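Local structure of vitamin B12-binding protein (Vibrio cholerae O395, 5YSC) at residues N236-L247 with Q260-Q271. The protein binds vitamin B12 in the periplasm and probably delivers it to BtuC, the membrane-spanning component of the BtuCDF ABC importer. Residues are numbered along the deposited sequence; the frame is centred on the assembly and turned at random.
Sequences NDQVWALNADWL and QVCTYLKIAQKQ
Lys270 NZ, near the C-terminus, is gripped by three oxygens: it donates to Asn236 O at 2.9 Å, to Gln271 OE1 at 2.7 Å and, weakly, to Gln238 OE1. In this type of periplasmic binding protein two alpha/beta lobes enclose the ligand, and here residues 260-267 of the last helix run nearly antiparallel (166°) to strand 239-241, an edge strand of the parallel sheet; the Cys182–Cys262 disulfide ties this helix to the end of helix 176-181. The lysine chain stays extended until its last torsion, where a bend (chi4 57°) turns NZ toward the loop. Gln238 OE1 also accepts from Gln271 NE2 at 2.8 Å, along an almost straight N-H, although the donor stands above the carbonyl plane of Gln238. The Gln271 amide in turn stacks nearly parallel on that of Asn236, and a water joins Gln238 NE2 to Ala268 O.

Midway along, Trp240 and Tyr264 form an offset stack. The phenol ring lies over the five-membered ring of the indole, centroids 3.9 Å apart and planes 18° from parallel, while Trp240 CB sits over the tyrosine face in a CH-pi contact. Gln238 CA lies over the opposite indole face, toward its rim. Beyond Tyr264 OH, a water leads to Ala241 O. Leu242 sets CD1 against Val261 CG2 (3.8 Å) and CD2 against the Tyr264 ring; Phe179 of helix 176-181 touches both Leu242 and Val261.

At the vitamin end, Asn243 caps helix 244-248 by accepting from Trp246 N with OD1, and its ND2 lies over the Trp246 ring. The adjoining Asp245 hydrogen-bonds cyanocobalamin. Gln260, fully extended as far as its amide, reaches the N-cap residue: Asn243 N donates at 2.9 Å to an in-plane lone pair of Gln260 OE1, which a water bridges to Asn243 O.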
ATOM      1  N   ASN A 236      20.734  18.831  -2.287  1.00 27.18           N
ATOM      2  CA  ASN A 236      20.149  19.122  -0.993  1.00 27.75           C
ATOM      3  C   ASN A 236      20.018  17.888  -0.108  1.00 27.75           C
ATOM      4  O   ASN A 236      19.443  17.987   0.976  1.00 28.72           O
ATOM      5  CB  ASN A 236      18.790  19.785  -1.196  1.00 30.15           C
ATOM      6  CG  ASN A 236      18.897  21.163  -1.825  1.00 33.32           C
ATOM      7  OD1 ASN A 236      19.910  21.853  -1.671  1.00 32.54           O
ATOM      8  ND2 ASN A 236      17.831  21.584  -2.514  1.00 32.50           N
ATOM      9  N   ASP A 237      20.551  16.736  -0.529  1.00 27.31           N
ATOM     10  CA  ASP A 237      20.561  15.533   0.307  1.00 24.48           C
ATOM     11  C   ASP A 237      19.136  15.106   0.664  1.00 23.94           C
ATOM     12  O   ASP A 237      18.832  14.747   1.806  1.00 22.08           O
ATOM     13  CB  ASP A 237      21.395  15.770   1.565  1.00 29.85           C
ATOM     14  CG  ASP A 237      21.534  14.535   2.438  1.00 39.69           C
ATOM     15  OD1 ASP A 237      21.321  13.404   1.943  1.00 40.94           O
ATOM     16  OD2 ASP A 237      21.866  14.701   3.641  1.00 44.74           O
ATOM     17  N   GLN A 238      18.253  15.147  -0.335  1.00 21.24           N
ATOM     18  CA  GLN A 238      16.844  14.809  -0.167  1.00 17.38           C
ATOM     19  C   GLN A 238      16.453  13.643  -1.067  1.00 17.91           C
ATOM     20  O   GLN A 238      15.382  13.637  -1.684  1.00 18.59           O
ATOM     21  CB  GLN A 238      15.967  16.030  -0.417  1.00 18.79           C
ATOM     22  CG  GLN A 238      16.309  17.161   0.535  1.00 21.70           C
ATOM     23  CD  GLN A 238      15.371  18.373   0.471  1.00 21.24           C
ATOM     24  OE1 GLN A 238      15.333  19.178   1.399  1.00 23.70           O
ATOM     25  NE2 GLN A 238      14.622  18.512  -0.622  1.00 22.68           N
ATOM     26  N   VAL A 239      17.317  12.634  -1.121  1.00 18.84           N
ATOM     27  CA  VAL A 239      16.980  11.336  -1.673  1.00 17.92           C
ATOM     28  C   VAL A 239      16.908  10.403  -0.485  1.00 15.75           C
ATOM     29  O   VAL A 239      17.921  10.180   0.201  1.00 18.46           O
ATOM     30  CB  VAL A 239      18.002  10.850  -2.703  1.00 20.69           C
ATOM     31  CG1 VAL A 239      17.563   9.535  -3.279  1.00 20.07           C
ATOM     32  CG2 VAL A 239      18.163  11.913  -3.799  1.00 22.37           C
ATOM     33  N   TRP A 240      15.711   9.859  -0.236  1.00 19.11           N
ATOM     34  CA  TRP A 240      15.478   9.046   0.946  1.00 16.74           C
ATOM     35  C   TRP A 240      14.746   7.760   0.594  1.00 17.81           C
ATOM     36  O   TRP A 240      13.881   7.722  -0.287  1.00 17.59           O
ATOM     37  CB  TRP A 240      14.650   9.805   1.977  1.00 18.35           C
ATOM     38  CG  TRP A 240      15.308  11.007   2.552  1.00 16.91           C
ATOM     39  CD1 TRP A 240      16.462  11.024   3.270  1.00 19.67           C
ATOM     40  CD2 TRP A 240      14.821  12.370   2.540  1.00 15.11           C
ATOM     41  NE1 TRP A 240      16.743  12.315   3.689  1.00 20.17           N
ATOM     42  CE2 TRP A 240      15.750  13.151   3.258  1.00 19.43           C
ATOM     43  CE3 TRP A 240      13.685  12.999   2.004  1.00 17.51           C
ATOM     44  CZ2 TRP A 240      15.582  14.531   3.446  1.00 20.20           C
ATOM     45  CZ3 TRP A 240      13.516  14.356   2.194  1.00 19.78           C
ATOM     46  CH2 TRP A 240      14.462  15.112   2.914  1.00 19.48           C
ATOM     47  N   ALA A 241      15.096   6.701   1.308  1.00 16.29           N
ATOM     48  CA  ALA A 241      14.321   5.470   1.243  1.00 16.50           C
ATOM     49  C   ALA A 241      13.047   5.580   2.057  1.00 15.69           C
ATOM     50  O   ALA A 241      13.048   6.178   3.128  1.00 17.74           O
ATOM     51  CB  ALA A 241      15.116   4.303   1.781  1.00 17.13           C
ATOM     52  N   LEU A 242      11.984   4.924   1.579  1.00 12.50           N
ATOM     53  CA  LEU A 242      10.755   4.734   2.330  1.00 11.75           C
ATOM     54  C   LEU A 242      10.554   3.247   2.548  1.00 12.60           C
ATOM     55  O   LEU A 242      10.971   2.433   1.720  1.00 12.46           O
ATOM     56  CB  LEU A 242       9.551   5.313   1.590  1.00 10.80           C
ATOM     57  CG  LEU A 242       9.633   6.836   1.421  1.00 11.79           C
ATOM     58  CD1 LEU A 242       8.477   7.336   0.547  1.00 10.92           C
ATOM     59  CD2 LEU A 242       9.659   7.576   2.756  1.00 12.61           C
ATOM     60  N   ASN A 243       9.922   2.898   3.671  1.00 11.22           N
ATOM     61  CA  ASN A 243       9.562   1.511   3.940  1.00  9.47           C
ATOM     62  C   ASN A 243       8.379   1.096   3.056  1.00 11.06           C
ATOM     63  O   ASN A 243       7.246   1.580   3.203  1.00 11.01           O
ATOM     64  CB  ASN A 243       9.259   1.341   5.422  1.00  8.57           C
ATOM     65  CG  ASN A 243       8.904  -0.072   5.790  1.00 11.59           C
ATOM     66  OD1 ASN A 243       8.144  -0.734   5.118  1.00 12.24           O
ATOM     67  ND2 ASN A 243       9.444  -0.524   6.905  1.00 11.04           N
ATOM     68  N   ALA A 244       8.664   0.213   2.096  1.00 11.31           N
ATOM     69  CA  ALA A 244       7.684  -0.166   1.090  1.00 10.66           C
ATOM     70  C   ALA A 244       6.547  -0.997   1.681  1.00 11.92           C
ATOM     71  O   ALA A 244       5.398  -0.911   1.202  1.00 11.61           O
ATOM     72  CB  ALA A 244       8.380  -0.930  -0.037  1.00 12.76           C
ATOM     73  N   ASP A 245       6.827  -1.795   2.713  1.00 11.05           N
ATOM     74  CA  ASP A 245       5.766  -2.576   3.352  1.00 11.34           C
ATOM     75  C   ASP A 245       4.702  -1.667   3.958  1.00 12.76           C
ATOM     76  O   ASP A 245       3.499  -1.930   3.854  1.00 12.59           O
ATOM     77  CB  ASP A 245       6.359  -3.487   4.429  1.00 12.31           C
ATOM     78  CG  ASP A 245       7.209  -4.635   3.883  1.00 14.84           C
ATOM     79  OD1 ASP A 245       7.345  -4.798   2.643  1.00 15.48           O
ATOM     80  OD2 ASP A 245       7.792  -5.375   4.762  1.00 14.88           O
ATOM     81  N   TRP A 246       5.124  -0.590   4.607  1.00  9.86           N
ATOM     82  CA  TRP A 246       4.167   0.315   5.229  1.00  8.78           C
ATOM     83  C   TRP A 246       3.408   1.102   4.186  1.00  9.21           C
ATOM     84  O   TRP A 246       2.222   1.413   4.366  1.00  9.43           O
ATOM     85  CB  TRP A 246       4.891   1.319   6.131  1.00 10.55           C
ATOM     86  CG  TRP A 246       5.687   0.761   7.265  1.00  9.21           C
ATOM     87  CD1 TRP A 246       5.623  -0.498   7.831  1.00  9.40           C
ATOM     88  CD2 TRP A 246       6.677   1.474   7.991  1.00  8.83           C
ATOM     89  NE1 TRP A 246       6.539  -0.589   8.862  1.00 12.16           N
ATOM     90  CE2 TRP A 246       7.209   0.598   8.960  1.00 10.04           C
ATOM     91  CE3 TRP A 246       7.189   2.761   7.898  1.00 11.73           C
ATOM     92  CZ2 TRP A 246       8.178   0.987   9.844  1.00 10.04           C
ATOM     93  CZ3 TRP A 246       8.197   3.150   8.765  1.00  9.53           C
ATOM     94  CH2 TRP A 246       8.697   2.260   9.715  1.00 10.39           C
ATOM     95  N   LEU A 247       4.133   1.515   3.157  1.00  8.50           N
ATOM     96  CA  LEU A 247       3.673   2.520   2.220  1.00  8.94           C
ATOM     97  C   LEU A 247       2.781   1.922   1.152  1.00 12.02           C
ATOM     98  O   LEU A 247       1.689   2.427   0.895  1.00 11.92           O
ATOM     99  CB  LEU A 247       4.891   3.185   1.593  1.00  8.96           C
ATOM    100  CG  LEU A 247       4.534   4.241   0.552  1.00 10.37           C
ATOM    101  CD1 LEU A 247       3.799   5.458   1.121  1.00 13.37           C
ATOM    102  CD2 LEU A 247       5.790   4.613  -0.171  1.00 14.65           C
ATOM    103  N   GLN A 260       6.574   8.639   8.309  1.00 11.35           N
ATOM    104  CA  GLN A 260       7.885   8.672   7.653  1.00 10.41           C
ATOM    105  C   GLN A 260       7.882   9.682   6.519  1.00 13.46           C
ATOM    106  O   GLN A 260       8.780  10.527   6.409  1.00 13.20           O
ATOM    107  CB  GLN A 260       8.249   7.272   7.126  1.00 10.75           C
ATOM    108  CG  GLN A 260       9.652   7.178   6.542  1.00 10.74           C
ATOM    109  CD  GLN A 260       9.997   5.816   6.026  1.00 12.20           C
ATOM    110  OE1 GLN A 260       9.221   5.175   5.319  1.00 10.25           O
ATOM    111  NE2 GLN A 260      11.193   5.364   6.367  1.00 15.51           N
ATOM    112  N   VAL A 261       6.866   9.589   5.654  1.00 10.77           N
ATOM    113  CA  VAL A 261       6.741  10.496   4.524  1.00 12.55           C
ATOM    114  C   VAL A 261       6.627  11.933   4.993  1.00 12.03           C
ATOM    115  O   VAL A 261       7.344  12.819   4.505  1.00 15.81           O
ATOM    116  CB  VAL A 261       5.526  10.107   3.652  1.00 10.84           C
ATOM    117  CG1 VAL A 261       5.157  11.241   2.661  1.00 14.57           C
ATOM    118  CG2 VAL A 261       5.885   8.858   2.934  1.00 10.58           C
ATOM    119  N   CYS A 262       5.719  12.171   5.945  1.00 13.18           N
ATOM    120  CA  CYS A 262       5.434  13.513   6.440  1.00 16.93           C
ATOM    121  C   CYS A 262       6.634  14.123   7.150  1.00 17.59           C
ATOM    122  O   CYS A 262       6.897  15.331   7.025  1.00 17.23           O
ATOM    123  CB  CYS A 262       4.254  13.458   7.382  1.00 18.66           C
ATOM    124  SG  CYS A 262       2.622  13.511   6.659  1.00 22.96           S
ATOM    125  N   THR A 263       7.371  13.316   7.902  1.00 11.56           N
ATOM    126  CA  THR A 263       8.586  13.833   8.531  1.00 12.01           C
ATOM    127  C   THR A 263       9.602  14.274   7.483  1.00 12.26           C
ATOM    128  O   THR A 263      10.196  15.348   7.594  1.00 14.10           O
ATOM    129  CB  THR A 263       9.190  12.783   9.466  1.00 10.93           C
ATOM    130  OG1 THR A 263       8.308  12.554  10.569  1.00 13.03           O
ATOM    131  CG2 THR A 263      10.605  13.244   9.977  1.00 11.57           C
ATOM    132  N   TYR A 264       9.805  13.464   6.441  1.00 15.32           N
ATOM    133  CA  TYR A 264      10.728  13.823   5.371  1.00 14.91           C
ATOM    134  C   TYR A 264      10.266  15.051   4.586  1.00 19.93           C
ATOM    135  O   TYR A 264      11.083  15.917   4.243  1.00 20.47           O
ATOM    136  CB  TYR A 264      10.914  12.642   4.418  1.00 14.26           C
ATOM    137  CG  TYR A 264      11.942  11.618   4.876  1.00 15.50           C
ATOM    138  CD1 TYR A 264      13.217  12.024   5.281  1.00 15.77           C
ATOM    139  CD2 TYR A 264      11.670  10.244   4.862  1.00 14.35           C
ATOM    140  CE1 TYR A 264      14.173  11.118   5.688  1.00 15.72           C
ATOM    141  CE2 TYR A 264      12.639   9.327   5.278  1.00 16.61           C
ATOM    142  CZ  TYR A 264      13.882   9.773   5.681  1.00 17.78           C
ATOM    143  OH  TYR A 264      14.849   8.901   6.103  1.00 15.95           O
ATOM    144  N   LEU A 265       8.981  15.119   4.210  1.00 17.20           N
ATOM    145  CA  LEU A 265       8.499  16.323   3.543  1.00 18.65           C
ATOM    146  C   LEU A 265       8.578  17.539   4.441  1.00 20.60           C
ATOM    147  O   LEU A 265       8.742  18.655   3.932  1.00 19.63           O
ATOM    148  CB  LEU A 265       7.077  16.096   3.039  1.00 18.86           C
ATOM    149  CG  LEU A 265       6.946  15.733   1.559  1.00 26.42           C
ATOM    150  CD1 LEU A 265       8.161  15.070   0.937  1.00 21.54           C
ATOM    151  CD2 LEU A 265       5.671  14.915   1.289  1.00 20.49           C
ATOM    152  N   LYS A 266       8.491  17.357   5.766  1.00 20.95           N
ATOM    153  CA  LYS A 266       8.743  18.479   6.676  1.00 21.66           C
ATOM    154  C   LYS A 266      10.185  18.949   6.598  1.00 21.28           C
ATOM    155  O   LYS A 266      10.450  20.151   6.473  1.00 23.76           O
ATOM    156  CB  LYS A 266       8.400  18.090   8.102  1.00 19.09           C
ATOM    157  CG  LYS A 266       8.424  19.237   9.057  1.00 22.82           C
ATOM    158  CD  LYS A 266       8.131  18.743  10.423  1.00 26.26           C
ATOM    159  CE  LYS A 266       7.992  19.860  11.379  1.00 32.98           C
ATOM    160  NZ  LYS A 266       7.917  19.346  12.782  1.00 36.98           N
ATOM    161  N   ILE A 267      11.138  18.013   6.685  1.00 19.23           N
ATOM    162  CA  ILE A 267      12.552  18.357   6.524  1.00 21.71           C
ATOM    163  C   ILE A 267      12.781  19.131   5.238  1.00 21.81           C
ATOM    164  O   ILE A 267      13.570  20.085   5.196  1.00 23.84           O
ATOM    165  CB  ILE A 267      13.416  17.087   6.598  1.00 21.09           C
ATOM    166  CG1 ILE A 267      13.303  16.486   8.001  1.00 18.17           C
ATOM    167  CG2 ILE A 267      14.852  17.383   6.286  1.00 21.48           C
ATOM    168  CD1 ILE A 267      13.914  15.112   8.162  1.00 16.89           C
ATOM    169  N   ALA A 268      12.106  18.720   4.153  1.00 20.66           N
ATOM    170  CA  ALA A 268      12.310  19.285   2.821  1.00 19.41           C
ATOM    171  C   ALA A 268      11.925  20.750   2.724  1.00 24.24           C
ATOM    172  O   ALA A 268      12.177  21.387   1.689  1.00 23.53           O
ATOM    173  CB  ALA A 268      11.506  18.462   1.801  1.00 19.85           C
ATOM    174  N   GLN A 269      11.300  21.284   3.754  1.00 22.11           N
ATOM    175  CA  GLN A 269      11.038  22.704   3.814  1.00 26.13           C
ATOM    176  C   GLN A 269      12.281  23.493   4.169  1.00 34.27           C
ATOM    177  O   GLN A 269      12.229  24.725   4.125  1.00 27.48           O
ATOM    178  CB  GLN A 269       9.959  22.998   4.845  1.00 24.47           C
ATOM    179  CG  GLN A 269       8.742  22.114   4.764  1.00 29.62           C
ATOM    180  CD  GLN A 269       7.503  22.932   4.575  1.00 42.21           C
ATOM    181  OE1 GLN A 269       7.374  23.618   3.556  1.00 45.77           O
ATOM    182  NE2 GLN A 269       6.598  22.919   5.572  1.00 40.04           N
ATOM    183  N   LYS A 270      13.371  22.808   4.535  1.00 34.85           N
ATOM    184  CA  LYS A 270      14.592  23.487   4.972  1.00 31.74           C
ATOM    185  C   LYS A 270      15.131  24.433   3.909  1.00 35.64           C
ATOM    186  O   LYS A 270      15.854  25.383   4.248  1.00 38.35           O
ATOM    187  CB  LYS A 270      15.655  22.471   5.406  1.00 31.54           C
ATOM    188  CG  LYS A 270      16.292  21.601   4.337  1.00 28.45           C
ATOM    189  CD  LYS A 270      17.069  20.429   4.987  1.00 25.08           C
ATOM    190  CE  LYS A 270      17.361  19.270   4.018  1.00 22.58           C
ATOM    191  NZ  LYS A 270      18.122  19.801   2.862  1.00 24.48           N
ATOM    192  N   GLN A 271      14.785  24.224   2.640  1.00 29.78           N
ATOM    193  CA  GLN A 271      15.106  25.208   1.635  1.00 32.45           C
ATOM    194  C   GLN A 271      14.085  25.188   0.505  1.00 36.24           C
ATOM    195  O   GLN A 271      14.020  26.147  -0.243  1.00 35.33           O
ATOM    196  CB  GLN A 271      16.526  24.995   1.087  1.00 32.68           C
ATOM    197  CG  GLN A 271      16.697  23.882   0.051  1.00 33.39           C
ATOM    198  CD  GLN A 271      16.635  22.480   0.657  1.00 29.89           C
ATOM    199  OE1 GLN A 271      17.550  22.042   1.377  1.00 28.55           O
ATOM    200  NE2 GLN A 271      15.549  21.759   0.351  1.00 26.20           N
TER
HETATM  201  O   HOH W   1      12.656  20.720  -0.944  1.00 25.11           O
HETATM  202  O   HOH W   2      14.831   6.543   5.178  1.00 27.82           O
HETATM  203  O   HOH W   3       6.824   4.194   4.326  1.00 14.69           O